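Local coordinates for fimbriae-associated protein Fap1 (Streptococcus parasanguinis, PDB 3RGU) that probably mediates bacterial adhesion and biofilm formation in the mouth as a fimbrial protein anchored to the cell-wall peptidoglycan, at residues 56-67 with 98-109; 69-77 with 91-99. All coordinates share one frame; numbering follows the deposited sequence.

Contact 1: residues 56-67 with 98-109; sequences QQLELMKSLVAT and NTQALGNELIKL
Leu102 fits as a knob into a hole made by Leu60, Ser63, Leu64 and Thr67 on the facing helix. Its CG lies anti to the backbone N (chi1 -177°), which carries the branched end across the interface. There CD1 of Leu102 meets CD1 of Leu60 at 4.1 Å and CB of Leu64 at 4.3 Å. Leu60 extends this apolar strip with the same methyl, which also faces CD2 of Leu106 and CD1 of Leu109, and it packs against the aliphatic part of an acidic residue, with Leu60 CD1 3.7 Å from Glu105 CG. At the end of the strip, the side chains of Leu109 and Gln56 slide past each other in opposite directions, CD2 of Leu109 touching the Gln56 chain.

The two segments belong to helices 54-79 and 85-109, which pair antiparallel (155° between directions, axes 9.1 Å apart) in a three-helix bundle. Helix 32-50 lies against this pair, Asn42 touching Leu64, Thr67 and Leu102. Leu52, in the loop after that helix, touches both Leu60 and Leu109.

Charged groups lie along a more open margin. The extended chain of Glu59 meets the extended chain of Lys108 in a salt bridge, NZ of Lys108 lying 3.2 Å from OE2 of Glu59 on its syn lone pair. The carboxylate of Glu105 lies beside that of Glu59, though their exact spacing in the model is doubtful.

Hydroxyls near the interface bond back to their own helix. Ser63 OG donates to Leu60 O at 3.2 Å, and Thr67 OG1 to Ser63 O at 2.9 Å. Each of these carbonyls also accepts a backbone N-H. Asn98 packs its CB against Thr67 OG1.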
loop_
_atom_site.group_PDB
_atom_site.type_symbol
_atom_site.label_atom_id
_atom_site.label_comp_id
_atom_site.label_asym_id
_atom_site.label_seq_id
_atom_site.Cartn_x
_atom_site.Cartn_y
_atom_site.Cartn_z
ATOM N N GLN A 56 -9.784 -4.568 16.658
ATOM C CA GLN A 56 -9.804 -3.861 15.386
ATOM C C GLN A 56 -8.447 -3.268 15.036
ATOM O O GLN A 56 -8.083 -3.172 13.870
ATOM C CB GLN A 56 -10.855 -2.759 15.415
ATOM C CG GLN A 56 -12.266 -3.190 15.020
ATOM C CD GLN A 56 -13.266 -2.037 15.105
ATOM O OE1 GLN A 56 -13.028 -1.037 15.796
ATOM N NE2 GLN A 56 -14.387 -2.171 14.402
ATOM N N GLN A 57 -7.704 -2.856 16.054
ATOM C CA GLN A 57 -6.381 -2.277 15.857
ATOM C C GLN A 57 -5.462 -3.266 15.145
ATOM O O GLN A 57 -4.725 -2.895 14.241
ATOM C CB GLN A 57 -5.782 -1.869 17.198
ATOM C CG GLN A 57 -4.811 -0.714 17.133
ATOM C CD GLN A 57 -4.613 -0.053 18.484
ATOM O OE1 GLN A 57 -4.878 -0.653 19.519
ATOM N NE2 GLN A 57 -4.154 1.188 18.479
ATOM N N LEU A 58 -5.532 -4.530 15.541
ATOM C CA LEU A 58 -4.694 -5.558 14.952
ATOM C C LEU A 58 -5.075 -5.869 13.530
ATOM O O LEU A 58 -4.199 -6.124 12.732
ATOM C CB LEU A 58 -4.738 -6.835 15.775
ATOM C CG LEU A 58 -3.856 -8.026 15.409
ATOM C CD1 LEU A 58 -2.402 -7.651 15.176
ATOM C CD2 LEU A 58 -3.947 -9.038 16.525
ATOM N N GLU A 59 -6.367 -5.852 13.212
ATOM C CA GLU A 59 -6.818 -6.083 11.836
ATOM C C GLU A 59 -6.242 -5.059 10.872
ATOM O O GLU A 59 -5.798 -5.375 9.751
ATOM C CB GLU A 59 -8.336 -5.998 11.751
ATOM C CG GLU A 59 -8.889 -6.292 10.379
ATOM C CD GLU A 59 -10.413 -6.247 10.332
ATOM O OE1 GLU A 59 -11.055 -5.948 11.370
ATOM O OE2 GLU A 59 -10.968 -6.503 9.241
ATOM N N LEU A 60 -6.267 -3.816 11.323
ATOM C CA LEU A 60 -5.778 -2.737 10.516
ATOM C C LEU A 60 -4.270 -2.882 10.398
ATOM O O LEU A 60 -3.701 -2.737 9.326
ATOM C CB LEU A 60 -6.145 -1.395 11.136
ATOM C CG LEU A 60 -5.714 -0.181 10.318
ATOM C CD1 LEU A 60 -6.540 -0.061 9.042
ATOM C CD2 LEU A 60 -5.790 1.095 11.150
ATOM N N MET A 61 -3.627 -3.184 11.511
ATOM C CA MET A 61 -2.184 -3.232 11.532
ATOM C C MET A 61 -1.685 -4.273 10.526
ATOM O O MET A 61 -0.710 -4.028 9.807
ATOM C CB MET A 61 -1.678 -3.478 12.959
ATOM C CG MET A 61 -0.170 -3.475 13.135
ATOM S SD MET A 61 0.758 -2.047 12.501
ATOM C CE MET A 61 -0.024 -0.723 13.401
ATOM N N LYS A 62 -2.384 -5.405 10.435
ATOM C CA LYS A 62 -1.951 -6.486 9.553
ATOM C C LYS A 62 -1.931 -5.988 8.110
ATOM O O LYS A 62 -0.962 -6.211 7.379
ATOM C CB LYS A 62 -2.813 -7.741 9.701
ATOM C CG LYS A 62 -2.720 -8.438 11.066
ATOM C CD LYS A 62 -3.430 -9.803 11.100
ATOM C CE LYS A 62 -4.322 -9.964 12.340
ATOM N NZ LYS A 62 -4.481 -11.367 12.869
ATOM N N SER A 63 -2.960 -5.258 7.703
ATOM C CA SER A 63 -2.936 -4.789 6.329
ATOM C C SER A 63 -2.045 -3.580 6.144
ATOM O O SER A 63 -1.446 -3.420 5.091
ATOM C CB SER A 63 -4.330 -4.571 5.743
ATOM O OG SER A 63 -5.035 -3.674 6.539
ATOM N N LEU A 64 -1.951 -2.740 7.162
ATOM C CA LEU A 64 -1.060 -1.602 7.075
ATOM C C LEU A 64 0.375 -2.074 6.940
ATOM O O LEU A 64 1.072 -1.643 6.030
ATOM C CB LEU A 64 -1.194 -0.677 8.280
ATOM C CG LEU A 64 -0.119 0.416 8.404
ATOM C CD1 LEU A 64 -0.239 1.452 7.316
ATOM C CD2 LEU A 64 -0.177 1.081 9.750
ATOM N N VAL A 65 0.830 -2.963 7.821
ATOM C CA VAL A 65 2.245 -3.346 7.756
ATOM C C VAL A 65 2.579 -3.947 6.399
ATOM O O VAL A 65 3.649 -3.673 5.850
ATOM C CB VAL A 65 2.729 -4.252 8.931
ATOM C CG1 VAL A 65 2.068 -5.622 8.915
ATOM C CG2 VAL A 65 4.258 -4.366 8.930
ATOM N N ALA A 66 1.653 -4.741 5.854
ATOM C CA ALA A 66 1.867 -5.398 4.562
ATOM C C ALA A 66 2.052 -4.350 3.489
ATOM O O ALA A 66 2.990 -4.419 2.681
ATOM C CB ALA A 66 0.716 -6.291 4.216
ATOM N N THR A 67 1.176 -3.354 3.501
ATOM C CA THR A 67 1.276 -2.297 2.519
ATOM C C THR A 67 2.582 -1.546 2.708
ATOM O O THR A 67 3.261 -1.231 1.745
ATOM C CB THR A 67 0.105 -1.350 2.593
ATOM O OG1 THR A 67 -1.119 -2.104 2.526
ATOM C CG2 THR A 67 0.173 -0.399 1.453
ATOM N N ASN A 98 -2.412 -4.686 -2.230
ATOM C CA ASN A 98 -2.256 -4.335 -0.829
ATOM C C ASN A 98 -2.935 -3.024 -0.486
ATOM O O ASN A 98 -3.672 -2.965 0.493
ATOM C CB ASN A 98 -0.788 -4.311 -0.433
ATOM C CG ASN A 98 -0.244 -5.696 -0.183
ATOM O OD1 ASN A 98 -0.966 -6.685 -0.300
ATOM N ND2 ASN A 98 1.035 -5.782 0.161
ATOM N N THR A 99 -2.694 -1.997 -1.302
ATOM C CA THR A 99 -3.322 -0.683 -1.162
ATOM C C THR A 99 -4.840 -0.836 -1.252
ATOM O O THR A 99 -5.576 -0.260 -0.454
ATOM C CB THR A 99 -2.862 0.259 -2.280
ATOM O OG1 THR A 99 -1.467 0.528 -2.128
ATOM C CG2 THR A 99 -3.576 1.561 -2.214
ATOM N N GLN A 100 -5.314 -1.611 -2.216
ATOM C CA GLN A 100 -6.741 -1.795 -2.355
ATOM C C GLN A 100 -7.326 -2.347 -1.060
ATOM O O GLN A 100 -8.279 -1.802 -0.519
ATOM C CB GLN A 100 -7.061 -2.662 -3.563
ATOM C CG GLN A 100 -8.537 -2.764 -3.852
ATOM C CD GLN A 100 -9.135 -1.423 -4.226
ATOM O OE1 GLN A 100 -8.724 -0.803 -5.210
ATOM N NE2 GLN A 100 -10.111 -0.959 -3.435
ATOM N N ALA A 101 -6.698 -3.394 -0.539
ATOM C CA ALA A 101 -7.172 -4.041 0.685
ATOM C C ALA A 101 -7.218 -3.163 1.938
ATOM O O ALA A 101 -8.161 -3.230 2.734
ATOM C CB ALA A 101 -6.282 -5.251 0.911
ATOM N N LEU A 102 -6.182 -2.341 2.093
ATOM C CA LEU A 102 -6.099 -1.366 3.154
ATOM C C LEU A 102 -7.262 -0.404 3.055
ATOM O O LEU A 102 -7.838 -0.023 4.072
ATOM C CB LEU A 102 -4.796 -0.592 3.038
ATOM C CG LEU A 102 -4.487 0.443 4.116
ATOM C CD1 LEU A 102 -4.463 -0.204 5.503
ATOM C CD2 LEU A 102 -3.165 1.140 3.801
ATOM N N GLY A 103 -7.609 -0.023 1.827
ATOM C CA GLY A 103 -8.782 0.813 1.567
ATOM C C GLY A 103 -10.044 0.197 2.142
ATOM O O GLY A 103 -10.761 0.830 2.914
ATOM N N ASN A 104 -10.300 -1.056 1.796
ATOM C CA ASN A 104 -11.515 -1.709 2.260
ATOM C C ASN A 104 -11.533 -1.842 3.762
ATOM O O ASN A 104 -12.586 -1.728 4.378
ATOM C CB ASN A 104 -11.711 -3.076 1.600
ATOM C CG ASN A 104 -11.752 -2.993 0.084
ATOM O OD1 ASN A 104 -11.255 -3.887 -0.596
ATOM N ND2 ASN A 104 -12.336 -1.920 -0.453
ATOM N N GLU A 105 -10.361 -2.074 4.342
ATOM C CA GLU A 105 -10.234 -2.172 5.785
ATOM C C GLU A 105 -10.625 -0.838 6.419
ATOM O O GLU A 105 -11.387 -0.796 7.388
ATOM C CB GLU A 105 -8.813 -2.566 6.169
ATOM C CG GLU A 105 -8.602 -2.764 7.659
ATOM C CD GLU A 105 -9.455 -3.880 8.243
ATOM O OE1 GLU A 105 -9.649 -4.918 7.570
ATOM O OE2 GLU A 105 -9.925 -3.720 9.388
ATOM N N LEU A 106 -10.122 0.249 5.843
ATOM C CA LEU A 106 -10.446 1.587 6.314
ATOM C C LEU A 106 -11.941 1.905 6.231
ATOM O O LEU A 106 -12.513 2.465 7.169
ATOM C CB LEU A 106 -9.634 2.630 5.555
ATOM C CG LEU A 106 -8.233 2.881 6.095
ATOM C CD1 LEU A 106 -7.472 3.776 5.128
ATOM C CD2 LEU A 106 -8.285 3.497 7.490
ATOM N N ILE A 107 -12.557 1.545 5.109
ATOM C CA ILE A 107 -13.994 1.703 4.923
ATOM C C ILE A 107 -14.765 0.807 5.898
ATOM O O ILE A 107 -15.740 1.233 6.502
ATOM C CB ILE A 107 -14.393 1.406 3.458
ATOM C CG1 ILE A 107 -13.992 2.579 2.564
ATOM C CG2 ILE A 107 -15.883 1.146 3.327
ATOM C CD1 ILE A 107 -13.839 2.218 1.105
ATOM N N LYS A 108 -14.307 -0.427 6.070
ATOM C CA LYS A 108 -14.960 -1.365 6.975
ATOM C C LYS A 108 -15.044 -0.863 8.431
ATOM O O LYS A 108 -15.882 -1.332 9.190
ATOM C CB LYS A 108 -14.245 -2.716 6.924
ATOM C CG LYS A 108 -15.079 -3.901 7.353
ATOM C CD LYS A 108 -14.202 -5.109 7.633
ATOM C CE LYS A 108 -14.952 -6.134 8.471
ATOM N NZ LYS A 108 -14.085 -7.278 8.835
ATOM N N LEU A 109 -14.177 0.078 8.791
ATOM C CA LEU A 109 -14.160 0.627 10.141
ATOM C C LEU A 109 -14.989 1.904 10.229
ATOM O O LEU A 109 -15.744 2.102 11.182
ATOM C CB LEU A 109 -12.723 0.902 10.590
ATOM C CG LEU A 109 -11.764 -0.289 10.558
ATOM C CD1 LEU A 109 -10.412 0.093 11.142
ATOM C CD2 LEU A 109 -12.357 -1.477 11.300
#

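Contact 2: residues 69-77 with 91-99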
loop_
_atom_site.group_PDB
_atom_site.type_symbol
_atom_site.label_atom_id
_atom_site.label_comp_id
_atom_site.label_asym_id
_atom_site.label_seq_id
_atom_site.Cartn_x
_atom_site.Cartn_y
_atom_site.Cartn_z
ATOM N N SER A 69 5.336 -2.637 3.849
ATOM C CA SER A 69 6.437 -3.506 3.529
ATOM C C SER A 69 6.660 -3.538 2.029
ATOM O O SER A 69 7.794 -3.426 1.538
ATOM C CB SER A 69 6.104 -4.906 4.022
ATOM O OG SER A 69 7.014 -5.835 3.485
ATOM N N GLN A 70 5.547 -3.701 1.318
ATOM C CA GLN A 70 5.528 -3.815 -0.121
ATOM C C GLN A 70 5.934 -2.490 -0.756
ATOM O O GLN A 70 6.709 -2.454 -1.701
ATOM C CB GLN A 70 4.125 -4.230 -0.549
ATOM C CG GLN A 70 3.948 -4.465 -2.029
ATOM C CD GLN A 70 4.999 -5.379 -2.616
ATOM O OE1 GLN A 70 5.409 -6.358 -1.994
ATOM N NE2 GLN A 70 5.444 -5.058 -3.829
ATOM N N LEU A 71 5.419 -1.398 -0.210
ATOM C CA LEU A 71 5.780 -0.070 -0.667
ATOM C C LEU A 71 7.267 0.152 -0.614
ATOM O O LEU A 71 7.820 0.757 -1.513
ATOM C CB LEU A 71 5.107 0.984 0.194
ATOM C CG LEU A 71 5.454 2.446 -0.070
ATOM C CD1 LEU A 71 4.650 2.959 -1.231
ATOM C CD2 LEU A 71 5.137 3.265 1.159
ATOM N N GLU A 72 7.906 -0.335 0.443
ATOM C CA GLU A 72 9.323 -0.104 0.622
ATOM C C GLU A 72 10.106 -0.907 -0.367
ATOM O O GLU A 72 11.172 -0.482 -0.807
ATOM C CB GLU A 72 9.765 -0.462 2.040
ATOM C CG GLU A 72 9.374 0.573 3.094
ATOM C CD GLU A 72 9.908 1.965 2.782
ATOM O OE1 GLU A 72 9.096 2.813 2.350
ATOM O OE2 GLU A 72 11.132 2.206 2.949
ATOM N N ALA A 73 9.577 -2.084 -0.694
ATOM C CA ALA A 73 10.211 -2.980 -1.659
ATOM C C ALA A 73 10.095 -2.371 -3.049
ATOM O O ALA A 73 11.050 -2.364 -3.821
ATOM C CB ALA A 73 9.567 -4.348 -1.623
ATOM N N THR A 74 8.917 -1.840 -3.343
ATOM C CA THR A 74 8.655 -1.256 -4.624
ATOM C C THR A 74 9.538 -0.041 -4.815
ATOM O O THR A 74 9.989 0.240 -5.923
ATOM C CB THR A 74 7.204 -0.848 -4.720
ATOM O OG1 THR A 74 6.379 -1.973 -4.385
ATOM C CG2 THR A 74 6.878 -0.359 -6.134
ATOM N N LYS A 75 9.793 0.678 -3.730
ATOM C CA LYS A 75 10.650 1.851 -3.792
ATOM C C LYS A 75 12.084 1.456 -4.133
ATOM O O LYS A 75 12.746 2.124 -4.918
ATOM C CB LYS A 75 10.595 2.619 -2.473
ATOM C CG LYS A 75 9.490 3.663 -2.419
ATOM C CD LYS A 75 9.122 4.015 -0.985
ATOM C CE LYS A 75 9.997 5.113 -0.429
ATOM N NZ LYS A 75 9.949 5.133 1.055
ATOM N N ASN A 76 12.547 0.366 -3.539
ATOM C CA ASN A 76 13.880 -0.144 -3.801
ATOM C C ASN A 76 13.985 -0.605 -5.232
ATOM O O ASN A 76 15.018 -0.409 -5.877
ATOM C CB ASN A 76 14.203 -1.334 -2.887
ATOM C CG ASN A 76 14.316 -0.939 -1.429
ATOM O OD1 ASN A 76 14.678 0.197 -1.107
ATOM N ND2 ASN A 76 14.009 -1.880 -0.532
ATOM N N LEU A 77 12.923 -1.232 -5.726
ATOM C CA LEU A 77 12.991 -1.896 -7.009
ATOM C C LEU A 77 13.136 -0.869 -8.089
ATOM O O LEU A 77 14.047 -0.953 -8.895
ATOM C CB LEU A 77 11.774 -2.771 -7.228
ATOM C CG LEU A 77 11.684 -3.485 -8.573
ATOM C CD1 LEU A 77 12.828 -4.464 -8.761
ATOM C CD2 LEU A 77 10.366 -4.204 -8.625
ATOM N N ALA A 91 5.462 -5.825 -8.926
ATOM C CA ALA A 91 5.518 -4.795 -7.911
ATOM C C ALA A 91 4.252 -3.933 -7.960
ATOM O O ALA A 91 3.580 -3.751 -6.929
ATOM C CB ALA A 91 6.765 -3.952 -8.086
ATOM N N TYR A 92 3.924 -3.425 -9.148
ATOM C CA TYR A 92 2.732 -2.622 -9.317
ATOM C C TYR A 92 1.497 -3.398 -8.883
ATOM O O TYR A 92 0.688 -2.897 -8.115
ATOM C CB TYR A 92 2.574 -2.184 -10.761
ATOM C CG TYR A 92 1.318 -1.390 -11.015
ATOM C CD1 TYR A 92 1.362 -0.006 -11.129
ATOM C CD2 TYR A 92 0.088 -2.017 -11.150
ATOM C CE1 TYR A 92 0.219 0.731 -11.364
ATOM C CE2 TYR A 92 -1.065 -1.285 -11.376
ATOM C CZ TYR A 92 -0.989 0.089 -11.487
ATOM O OH TYR A 92 -2.130 0.811 -11.717
ATOM N N THR A 93 1.346 -4.624 -9.371
ATOM C CA THR A 93 0.111 -5.368 -9.121
ATOM C C THR A 93 -0.034 -5.678 -7.634
ATOM O O THR A 93 -1.121 -5.543 -7.071
ATOM C CB THR A 93 0.006 -6.663 -9.975
ATOM O OG1 THR A 93 0.216 -6.352 -11.359
ATOM C CG2 THR A 93 -1.362 -7.307 -9.826
ATOM N N THR A 94 1.074 -6.068 -7.005
ATOM C CA THR A 94 1.059 -6.442 -5.605
ATOM C C THR A 94 0.821 -5.214 -4.728
ATOM O O THR A 94 -0.059 -5.228 -3.854
ATOM C CB THR A 94 2.373 -7.106 -5.199
ATOM O OG1 THR A 94 2.569 -8.277 -5.988
ATOM C CG2 THR A 94 2.341 -7.497 -3.722
ATOM N N LEU A 95 1.610 -4.165 -4.962
ATOM C CA LEU A 95 1.446 -2.933 -4.219
ATOM C C LEU A 95 0.014 -2.424 -4.354
ATOM O O LEU A 95 -0.566 -1.932 -3.384
ATOM C CB LEU A 95 2.449 -1.855 -4.649
ATOM C CG LEU A 95 2.300 -0.544 -3.848
ATOM C CD1 LEU A 95 2.644 -0.735 -2.362
ATOM C CD2 LEU A 95 3.119 0.599 -4.446
ATOM N N GLY A 96 -0.550 -2.563 -5.551
ATOM C CA GLY A 96 -1.917 -2.138 -5.811
ATOM C C GLY A 96 -2.898 -2.932 -4.977
ATOM O O GLY A 96 -3.768 -2.356 -4.332
ATOM N N ASN A 97 -2.738 -4.255 -4.978
ATOM C CA ASN A 97 -3.629 -5.155 -4.252
ATOM C C ASN A 97 -3.609 -4.898 -2.766
ATOM O O ASN A 97 -4.653 -4.895 -2.118
ATOM C CB ASN A 97 -3.262 -6.622 -4.523
ATOM C CG ASN A 97 -3.643 -7.083 -5.931
ATOM O OD1 ASN A 97 -4.625 -6.608 -6.529
ATOM N ND2 ASN A 97 -2.862 -8.023 -6.464
ATOM N N ASN A 98 -2.412 -4.686 -2.230
ATOM C CA ASN A 98 -2.256 -4.335 -0.829
ATOM C C ASN A 98 -2.935 -3.024 -0.486
ATOM O O ASN A 98 -3.672 -2.965 0.493
ATOM C CB ASN A 98 -0.788 -4.311 -0.433
ATOM C CG ASN A 98 -0.244 -5.696 -0.183
ATOM O OD1 ASN A 98 -0.966 -6.685 -0.300
ATOM N ND2 ASN A 98 1.035 -5.782 0.161
ATOM N N THR A 99 -2.694 -1.997 -1.302
ATOM C CA THR A 99 -3.322 -0.683 -1.162
ATOM C C THR A 99 -4.840 -0.836 -1.252
ATOM O O THR A 99 -5.576 -0.260 -0.454
ATOM C CB THR A 99 -2.862 0.259 -2.280
ATOM O OG1 THR A 99 -1.467 0.528 -2.128
ATOM C CG2 THR A 99 -3.576 1.561 -2.214
#
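Gln70 lies level with Leu95 (CA to CA 5.9 Å), and one turn further on Thr74 faces Ala91 (CA to CA 5.8 Å). The helix axes approach to 9.4 Å and run antiparallel, 156° apart. No hydrogen bond crosses between the two segments, and the contact is made by interlocking side chains.

Gln70 is the knob, set in a hole formed by Ala91, Thr94, Leu95 and Asn98. With CG anti to the backbone N (chi1 -177°), the chain reaches the opposite backbone, CG of Gln70 lying 3.7 Å from CA of Leu95. A bend at the second torsion (chi2 50°) then turns CD toward Thr94. The side chains of Gln70 and Thr94 cross at about a right angle, CD of Gln70 lying 3.6 Å from CG2 of Thr94. The hydroxyl of Thr94 is bonded to Ile90 O in its own helix. Asn98 borders the base of the knob, its ND2 lying against Gln70 CB.

This is the pairing of helices 54-79 and 85-109 in the three-helix bundle, close to the turn that joins them. Leu71 and Thr74 also reach the first part of the chain, touching Ala38 and Leu31 respectively.

Thr74 OG1 donates to Gln70 O at 2.7 Å from above the carbonyl plane, while the backbone N of Thr74 bonds the same oxygen. The hydroxyl also accepts a weak bond from Gln70 NE2. On the apolar side, CD1 of Leu95 lies over the backbone of Leu71 and 3.9 Å from CB of Leu71. Leu77 ends the contact with CD2 3.6 Å from CB of Ala91.

Contacts 1 and 2 are consecutive lengths of one antiparallel helix pair, and their centres lie about 15 Å apart. Contact 2 is nested within the chain loop that contact 1 closes; it lies nearer the middle of the chain, about 6 Å from its centre against about 9 Å for contact 1. Asn98 and Thr99 belong to both, and the two contacts meet where Thr67 O packs 4.2 Å from Leu95 CD1. At this junction Thr99 also touches Ala38 and Leu41 of helix 32-50, while its hydroxyl bonds to Leu95 O. Each contact has a knob-into-hole, its knob contributed by helix 85-109 in contact 1 and by helix 54-79 in contact 2.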